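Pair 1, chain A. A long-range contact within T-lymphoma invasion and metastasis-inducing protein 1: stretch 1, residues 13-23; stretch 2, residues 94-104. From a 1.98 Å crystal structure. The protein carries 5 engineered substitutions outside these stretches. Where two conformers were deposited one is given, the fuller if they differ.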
# COMPACT_ATOMS: atom_id res chain seq x y z
N ALA A 13 -7.21 -18.45 10.20
CA ALA A 13 -6.25 -19.29 9.52
C ALA A 13 -6.11 -18.83 8.07
O ALA A 13 -7.10 -18.73 7.35
CB ALA A 13 -6.67 -20.74 9.59
N LEU A 14 -4.89 -18.53 7.65
CA LEU A 14 -4.60 -18.05 6.31
C LEU A 14 -3.41 -18.78 5.72
O LEU A 14 -2.48 -19.13 6.44
CB LEU A 14 -4.29 -16.55 6.32
CG LEU A 14 -5.40 -15.61 6.79
CD1 LEU A 14 -4.85 -14.19 6.98
CD2 LEU A 14 -6.55 -15.63 5.80
N ALA A 15 -3.44 -19.01 4.41
CA ALA A 15 -2.24 -19.39 3.67
C ALA A 15 -1.50 -18.10 3.36
O ALA A 15 -2.13 -17.09 3.07
CB ALA A 15 -2.59 -20.16 2.41
N VAL A 16 -0.18 -18.13 3.43
CA VAL A 16 0.64 -16.91 3.36
C VAL A 16 1.88 -17.16 2.52
O VAL A 16 2.45 -18.26 2.55
CB VAL A 16 1.07 -16.42 4.75
CG1 VAL A 16 1.81 -15.09 4.65
CG2 VAL A 16 -0.16 -16.27 5.66
N LYS A 17 2.29 -16.14 1.77
CA LYS A 17 3.41 -16.24 0.86
C LYS A 17 4.06 -14.86 0.74
O LYS A 17 3.38 -13.90 0.44
CB LYS A 17 2.89 -16.72 -0.49
CG LYS A 17 3.89 -16.98 -1.56
CD LYS A 17 3.16 -17.60 -2.72
CE LYS A 17 4.07 -17.91 -3.86
NZ LYS A 17 3.57 -19.09 -4.62
N ASN A 18 5.36 -14.75 0.98
CA ASN A 18 6.05 -13.48 0.71
C ASN A 18 6.02 -13.17 -0.79
O ASN A 18 6.19 -14.06 -1.61
CB ASN A 18 7.49 -13.51 1.21
CG ASN A 18 7.57 -13.65 2.72
OD1 ASN A 18 6.66 -13.26 3.43
ND2 ASN A 18 8.68 -14.18 3.20
N PHE A 19 5.81 -11.91 -1.13
CA PHE A 19 5.53 -11.52 -2.51
C PHE A 19 6.57 -10.53 -3.06
O PHE A 19 7.21 -10.80 -4.09
CB PHE A 19 4.13 -10.93 -2.60
CG PHE A 19 3.69 -10.63 -4.00
CD1 PHE A 19 3.85 -11.56 -5.00
CD2 PHE A 19 3.08 -9.42 -4.30
CE1 PHE A 19 3.44 -11.29 -6.29
CE2 PHE A 19 2.67 -9.14 -5.58
CZ PHE A 19 2.85 -10.08 -6.58
N LEU A 20 6.73 -9.39 -2.40
CA LEU A 20 7.77 -8.42 -2.72
C LEU A 20 8.59 -8.16 -1.47
O LEU A 20 8.08 -8.28 -0.36
CB LEU A 20 7.17 -7.12 -3.25
CG LEU A 20 6.29 -7.27 -4.49
CD1 LEU A 20 5.52 -6.01 -4.79
CD2 LEU A 20 7.15 -7.68 -5.69
N VAL A 21 9.87 -7.81 -1.65
CA VAL A 21 10.80 -7.63 -0.55
C VAL A 21 11.64 -6.37 -0.76
O VAL A 21 12.19 -6.16 -1.85
CB VAL A 21 11.76 -8.83 -0.41
CG1 VAL A 21 12.77 -8.58 0.71
CG2 VAL A 21 10.99 -10.10 -0.10
N HIS A 22 11.73 -5.54 0.27
CA HIS A 22 12.52 -4.32 0.19
C HIS A 22 13.98 -4.63 0.52
O HIS A 22 14.29 -5.38 1.44
CB HIS A 22 11.95 -3.22 1.11
CG HIS A 22 12.31 -3.37 2.56
ND1 HIS A 22 12.13 -4.54 3.26
CD2 HIS A 22 12.81 -2.47 3.44
CE1 HIS A 22 12.51 -4.36 4.51
NE2 HIS A 22 12.93 -3.12 4.65
N LYS A 23 14.86 -4.06 -0.29
CA LYS A 23 16.30 -4.26 -0.23
C LYS A 23 16.98 -2.90 -0.13
O LYS A 23 16.35 -1.87 -0.35
CB LYS A 23 16.79 -5.02 -1.47
CG LYS A 23 16.17 -6.39 -1.67
CD LYS A 23 16.63 -7.34 -0.58
CE LYS A 23 16.28 -8.78 -0.92
NZ LYS A 23 17.20 -9.35 -1.94
N SER A 94 4.43 -0.14 4.54
CA SER A 94 5.00 1.19 4.36
C SER A 94 6.48 1.16 3.98
O SER A 94 7.08 2.20 3.77
CB SER A 94 4.80 2.02 5.64
OG SER A 94 5.56 1.48 6.71
N LEU A 95 7.06 -0.04 3.90
CA LEU A 95 8.50 -0.19 3.68
C LEU A 95 8.91 -0.65 2.27
O LEU A 95 10.07 -0.48 1.88
CB LEU A 95 9.09 -1.17 4.69
CG LEU A 95 8.92 -0.83 6.17
CD1 LEU A 95 9.63 -1.87 7.04
CD2 LEU A 95 9.45 0.58 6.47
N GLY A 96 7.98 -1.21 1.51
CA GLY A 96 8.28 -1.74 0.19
C GLY A 96 8.14 -3.26 0.12
O GLY A 96 8.47 -3.87 -0.90
N ASP A 97 7.66 -3.85 1.20
CA ASP A 97 7.35 -5.28 1.23
C ASP A 97 5.91 -5.51 0.84
O ASP A 97 5.08 -4.63 0.98
CB ASP A 97 7.55 -5.87 2.63
CG ASP A 97 8.93 -5.66 3.16
OD1 ASP A 97 9.87 -6.17 2.52
OD2 ASP A 97 9.07 -5.01 4.21
N ALA A 98 5.61 -6.73 0.39
CA ALA A 98 4.23 -7.13 0.18
C ALA A 98 4.09 -8.64 0.39
O ALA A 98 5.04 -9.39 0.23
CB ALA A 98 3.75 -6.73 -1.21
N PHE A 99 2.88 -9.05 0.75
CA PHE A 99 2.59 -10.40 1.20
C PHE A 99 1.27 -10.83 0.59
O PHE A 99 0.35 -10.04 0.50
CB PHE A 99 2.50 -10.47 2.73
CG PHE A 99 3.66 -9.84 3.43
CD1 PHE A 99 3.66 -8.48 3.70
CD2 PHE A 99 4.75 -10.60 3.84
CE1 PHE A 99 4.73 -7.88 4.35
CE2 PHE A 99 5.82 -10.00 4.49
CZ PHE A 99 5.81 -8.63 4.73
N LEU A 100 1.20 -12.07 0.14
CA LEU A 100 -0.06 -12.66 -0.30
C LEU A 100 -0.70 -13.50 0.80
O LEU A 100 -0.02 -14.20 1.54
CB LEU A 100 0.16 -13.51 -1.55
CG LEU A 100 0.64 -12.76 -2.79
CD1 LEU A 100 1.04 -13.75 -3.85
CD2 LEU A 100 -0.44 -11.82 -3.32
N PHE A 101 -2.03 -13.46 0.84
CA PHE A 101 -2.83 -14.20 1.79
C PHE A 101 -3.99 -14.86 1.05
O PHE A 101 -4.56 -14.25 0.15
CB PHE A 101 -3.40 -13.29 2.88
CG PHE A 101 -2.37 -12.54 3.66
CD1 PHE A 101 -1.81 -13.08 4.81
CD2 PHE A 101 -2.00 -11.26 3.27
CE1 PHE A 101 -0.88 -12.36 5.54
CE2 PHE A 101 -1.07 -10.55 4.00
CZ PHE A 101 -0.51 -11.10 5.14
N GLN A 102 -4.32 -16.11 1.40
CA GLN A 102 -5.50 -16.77 0.86
C GLN A 102 -6.45 -17.15 2.00
O GLN A 102 -6.05 -17.78 2.98
CB GLN A 102 -5.13 -18.03 0.07
CG GLN A 102 -6.33 -18.69 -0.64
CD GLN A 102 -6.03 -20.09 -1.16
OE1 GLN A 102 -5.17 -20.79 -0.63
NE2 GLN A 102 -6.76 -20.51 -2.19
N THR A 103 -7.71 -16.74 1.84
CA THR A 103 -8.77 -17.09 2.77
C THR A 103 -9.82 -17.98 2.05
O THR A 103 -9.52 -18.56 1.00
CB THR A 103 -9.40 -15.80 3.36
OG1 THR A 103 -10.34 -16.13 4.39
CG2 THR A 103 -10.08 -14.98 2.27
N THR A 104 -11.02 -18.09 2.61
CA THR A 104 -11.96 -19.16 2.27
C THR A 104 -13.13 -18.72 1.41
O THR A 104 -13.81 -19.55 0.82
CB THR A 104 -12.53 -19.80 3.55
OG1 THR A 104 -12.94 -18.77 4.45
CG2 THR A 104 -11.50 -20.68 4.22
O HOH W 1 -7.46 -19.68 4.34
O HOH W 2 -9.32 -17.36 6.89

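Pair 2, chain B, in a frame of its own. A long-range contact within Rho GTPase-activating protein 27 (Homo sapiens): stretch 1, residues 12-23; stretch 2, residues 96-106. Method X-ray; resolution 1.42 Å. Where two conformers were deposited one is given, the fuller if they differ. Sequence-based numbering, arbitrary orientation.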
# COMPACT_ATOMS: atom_id res chain seq x y z
N GLY B 12 -0.65 15.05 -0.89
CA GLY B 12 -1.61 14.12 -0.30
C GLY B 12 -1.97 14.44 1.13
O GLY B 12 -1.35 15.32 1.73
N VAL B 13 -2.99 13.80 1.67
CA VAL B 13 -3.31 13.99 3.05
C VAL B 13 -2.50 13.03 3.95
O VAL B 13 -2.49 11.82 3.71
CB VAL B 13 -4.82 13.88 3.31
CG1 VAL B 13 -5.09 14.00 4.83
CG2 VAL B 13 -5.61 14.94 2.52
N LEU B 14 -1.83 13.57 4.96
CA LEU B 14 -1.04 12.82 5.91
C LEU B 14 -1.36 13.28 7.32
O LEU B 14 -1.75 14.43 7.55
CB LEU B 14 0.47 13.00 5.68
CG LEU B 14 1.00 12.42 4.38
CD1 LEU B 14 2.45 12.85 4.14
CD2 LEU B 14 0.85 10.91 4.35
N HIS B 15 -1.10 12.40 8.28
CA HIS B 15 -1.12 12.76 9.69
C HIS B 15 0.28 13.25 10.08
O HIS B 15 1.30 12.70 9.65
CB HIS B 15 -1.55 11.61 10.53
CG HIS B 15 -2.94 11.20 10.26
ND1 HIS B 15 -3.98 11.53 11.08
CD2 HIS B 15 -3.46 10.43 9.28
CE1 HIS B 15 -5.10 11.01 10.60
NE2 HIS B 15 -4.81 10.35 9.49
N ARG B 16 0.33 14.29 10.88
CA ARG B 16 1.62 14.81 11.34
C ARG B 16 1.50 15.51 12.66
O ARG B 16 0.43 16.09 12.98
CB ARG B 16 2.24 15.73 10.29
CG ARG B 16 1.71 17.15 10.22
CD ARG B 16 0.29 17.19 9.79
NE ARG B 16 -0.22 18.53 9.55
CZ ARG B 16 -0.54 19.37 10.50
NH1 ARG B 16 -1.05 20.58 10.18
NH2 ARG B 16 -0.39 19.02 11.77
N THR B 17 2.60 15.52 13.41
CA THR B 17 2.73 16.35 14.58
C THR B 17 4.16 16.87 14.65
O THR B 17 5.10 16.15 14.33
CB THR B 17 2.42 15.56 15.89
OG1 THR B 17 2.56 16.42 17.01
CG2 THR B 17 3.28 14.29 16.11
N LYS B 18 4.30 18.08 15.15
CA LYS B 18 5.60 18.59 15.53
C LYS B 18 5.94 17.95 16.87
O LYS B 18 5.05 17.65 17.69
CB LYS B 18 5.56 20.12 15.65
CG LYS B 18 6.91 20.77 15.80
CD LYS B 18 6.79 22.31 15.64
CE LYS B 18 8.15 22.98 15.72
NZ LYS B 18 7.94 24.47 15.63
N THR B 19 7.22 17.60 17.03
CA THR B 19 7.72 17.00 18.27
C THR B 19 8.89 17.76 18.90
O THR B 19 9.16 17.58 20.08
CB THR B 19 8.15 15.55 18.04
OG1 THR B 19 9.04 15.50 16.92
CG2 THR B 19 6.92 14.67 17.78
N ALA B 20 9.56 18.63 18.16
CA ALA B 20 10.61 19.49 18.74
C ALA B 20 10.67 20.80 17.99
O ALA B 20 10.45 20.83 16.75
CB ALA B 20 11.95 18.82 18.71
N ASP B 21 10.88 21.90 18.75
CA ASP B 21 11.02 23.22 18.18
C ASP B 21 12.47 23.60 18.34
O ASP B 21 12.94 23.83 19.45
CB ASP B 21 10.12 24.21 18.94
CG ASP B 21 10.28 25.62 18.45
OD1 ASP B 21 10.31 25.79 17.21
OD2 ASP B 21 10.27 26.54 19.30
N LYS B 22 13.20 23.63 17.24
CA LYS B 22 14.61 24.06 17.26
C LYS B 22 15.43 23.30 18.32
O LYS B 22 16.25 23.89 19.05
CB LYS B 22 14.73 25.56 17.42
CG LYS B 22 14.08 26.31 16.27
CD LYS B 22 14.21 27.80 16.44
CE LYS B 22 13.59 28.50 15.27
NZ LYS B 22 14.09 27.95 13.98
N GLY B 23 15.21 21.99 18.38
CA GLY B 23 15.94 21.15 19.28
C GLY B 23 15.30 20.93 20.64
O GLY B 23 15.81 20.09 21.42
N ARG B 96 17.30 20.93 9.66
CA ARG B 96 18.65 21.33 10.03
C ARG B 96 18.70 22.26 11.24
O ARG B 96 19.71 22.31 11.93
CB ARG B 96 19.38 21.89 8.83
CG ARG B 96 18.87 23.15 8.37
CD ARG B 96 19.72 23.70 7.20
NE ARG B 96 19.14 24.96 6.78
CZ ARG B 96 18.20 25.10 5.85
NH1 ARG B 96 17.71 26.32 5.61
NH2 ARG B 96 17.74 24.05 5.15
N ASP B 97 17.59 22.97 11.51
CA ASP B 97 17.51 23.82 12.72
C ASP B 97 17.14 23.06 14.00
O ASP B 97 17.00 23.69 15.07
CB ASP B 97 16.58 25.01 12.51
CG ASP B 97 15.12 24.64 12.41
OD1 ASP B 97 14.77 23.47 12.62
OD2 ASP B 97 14.29 25.56 12.14
N GLY B 98 16.93 21.74 13.89
CA GLY B 98 16.65 20.91 15.03
C GLY B 98 15.17 20.70 15.32
O GLY B 98 14.81 19.99 16.25
N SER B 99 14.29 21.32 14.56
CA SER B 99 12.87 21.01 14.69
C SER B 99 12.63 19.59 14.18
O SER B 99 13.36 19.08 13.33
CB SER B 99 12.03 22.01 13.95
OG SER B 99 12.09 23.29 14.57
N GLU B 100 11.64 18.95 14.76
CA GLU B 100 11.37 17.56 14.47
C GLU B 100 9.86 17.38 14.31
O GLU B 100 9.06 18.04 14.99
CB GLU B 100 11.90 16.63 15.60
CG GLU B 100 13.45 16.67 15.80
CD GLU B 100 13.96 15.79 16.93
OE1 GLU B 100 13.13 15.14 17.61
OE2 GLU B 100 15.20 15.74 17.13
N TYR B 101 9.49 16.46 13.42
CA TYR B 101 8.10 16.14 13.08
C TYR B 101 7.97 14.64 12.93
O TYR B 101 8.92 13.97 12.50
CB TYR B 101 7.68 16.79 11.75
CG TYR B 101 7.86 18.28 11.76
CD1 TYR B 101 6.81 19.14 12.04
CD2 TYR B 101 9.11 18.82 11.47
CE1 TYR B 101 7.02 20.50 12.08
CE2 TYR B 101 9.35 20.16 11.50
CZ TYR B 101 8.28 21.03 11.80
OH TYR B 101 8.51 22.40 11.84
N LEU B 102 6.81 14.12 13.30
CA LEU B 102 6.40 12.78 12.93
C LEU B 102 5.34 12.86 11.84
O LEU B 102 4.48 13.74 11.89
CB LEU B 102 5.88 12.00 14.13
CG LEU B 102 6.82 11.88 15.31
CD1 LEU B 102 6.16 11.22 16.52
CD2 LEU B 102 8.11 11.22 14.97
N ILE B 103 5.37 11.87 10.94
CA ILE B 103 4.50 11.81 9.76
C ILE B 103 3.94 10.40 9.74
O ILE B 103 4.68 9.43 9.95
CB ILE B 103 5.28 12.11 8.45
CG1 ILE B 103 6.08 13.42 8.57
CG2 ILE B 103 4.37 12.08 7.23
CD1 ILE B 103 7.04 13.64 7.42
N GLN B 104 2.63 10.28 9.52
CA GLN B 104 1.99 8.95 9.64
C GLN B 104 0.83 8.80 8.71
O GLN B 104 0.16 9.77 8.35
CB GLN B 104 1.52 8.82 11.09
CG GLN B 104 1.04 7.47 11.55
CD GLN B 104 -0.44 7.25 11.36
OE1 GLN B 104 -1.26 8.21 11.37
NE2 GLN B 104 -0.82 5.97 11.26
N HIS B 105 0.53 7.54 8.38
CA HIS B 105 -0.71 7.16 7.70
C HIS B 105 -0.95 5.70 8.00
O HIS B 105 -0.02 4.94 8.17
CB HIS B 105 -0.64 7.42 6.19
CG HIS B 105 -1.97 7.43 5.51
ND1 HIS B 105 -2.66 6.28 5.20
CD2 HIS B 105 -2.75 8.48 5.13
CE1 HIS B 105 -3.80 6.61 4.61
NE2 HIS B 105 -3.90 7.94 4.58
N ASP B 106 -2.22 5.31 8.08
CA ASP B 106 -2.52 3.91 8.30
C ASP B 106 -2.04 3.03 7.18
O ASP B 106 -1.75 1.85 7.45
CB ASP B 106 -4.01 3.71 8.54
CG ASP B 106 -4.49 4.32 9.83
OD1 ASP B 106 -3.67 4.70 10.70
OD2 ASP B 106 -5.73 4.45 9.92

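Two antiparallel strands with a bulge near one end form a backbone frame that can be filled in quite different ways, and pairs 1 and 2 are a worked example. Their 14 central residues superpose with an RMSD of 0.4 Å, and the strands run at 157° in pair 1 and 158° in pair 2. The ladder is the same in both. In pair 1, Ala A15 with Gln A102 and Lys A17 with Leu A100 are hydrogen-bonded pairs, and Val A16 with Phe A101 and Asn A18 with Phe A99 are the non-hydrogen-bonded pairs between them and beyond; in pair 2 the matching positions are His B15 with Gln B104, Thr B17 with Leu B102, Arg B16 with Ile B103 and Lys B18 with Tyr B101.

The bulge follows at once. One carbonyl accepts two successive amides: Ala A98 O receives Phe A19 N at 3.0 Å and Leu A20 N at 3.1 Å, while Glu B100 O receives Thr B19 N at 2.8 Å and Ala B20 N at 3.3 Å. The extra residue shifts the register by one, after which Leu A20 pairs with Ala A98 and Ala B20 with Glu B100.

The inserted position is filled differently. Phe A19 packs a ring against its neighbours, with Leu A100 CD2 over one face and Ala A98 CB at the edge; its CD1 lies 3.7 Å from Leu A100 CD1. Thr B19 is far smaller, yet its CG2 still comes within 3.7 Å of Leu B102 CG, and its OG1 adds a weak hydrogen bond to Glu B100 O at 3.2 Å. The adjoining bridge exchanges bulk across the strands: leucine faces alanine in pair 1, alanine faces glutamate in pair 2. The CB atoms remain close, 4.0 Å between Leu A20 and Ala A98 and 3.8 Å between Ala B20 and Glu B100.

On the other face, Phe A101 gives a broad apolar surface, its CD1 lying 3.7 Å from Val A16 CG2 and 3.9 Å from Leu A14 CD1. Ile B103 keeps the contact with the matching leucine, Leu B14 CD1 to Ile B103 CG2 being 3.7 Å, but its bridge partner is Arg B16, whose end leads away.

Beyond the bulge, a side-chain oxygen replaces a main-chain acceptor. Asp A97 OD1 accepts both His A22 N at 3.0 Å and His A22 ND1 at 2.9 Å, so one carboxylate oxygen holds backbone and ring together. The matching Ser B99 offers OG to Lys B22 N at 2.9 Å, and the lysine instead extends to Asp B97, forming a salt bridge of 3.0 Å between NZ and OD2. At the position of that aspartate, Leu A95 places its CB over a face of the His A22 ring. Gly A96 and Gly B98 also match: at their backbone angles a CB would jam against the preceding carbonyl oxygen. The frame is conserved in shape, then, while its chemistry varies.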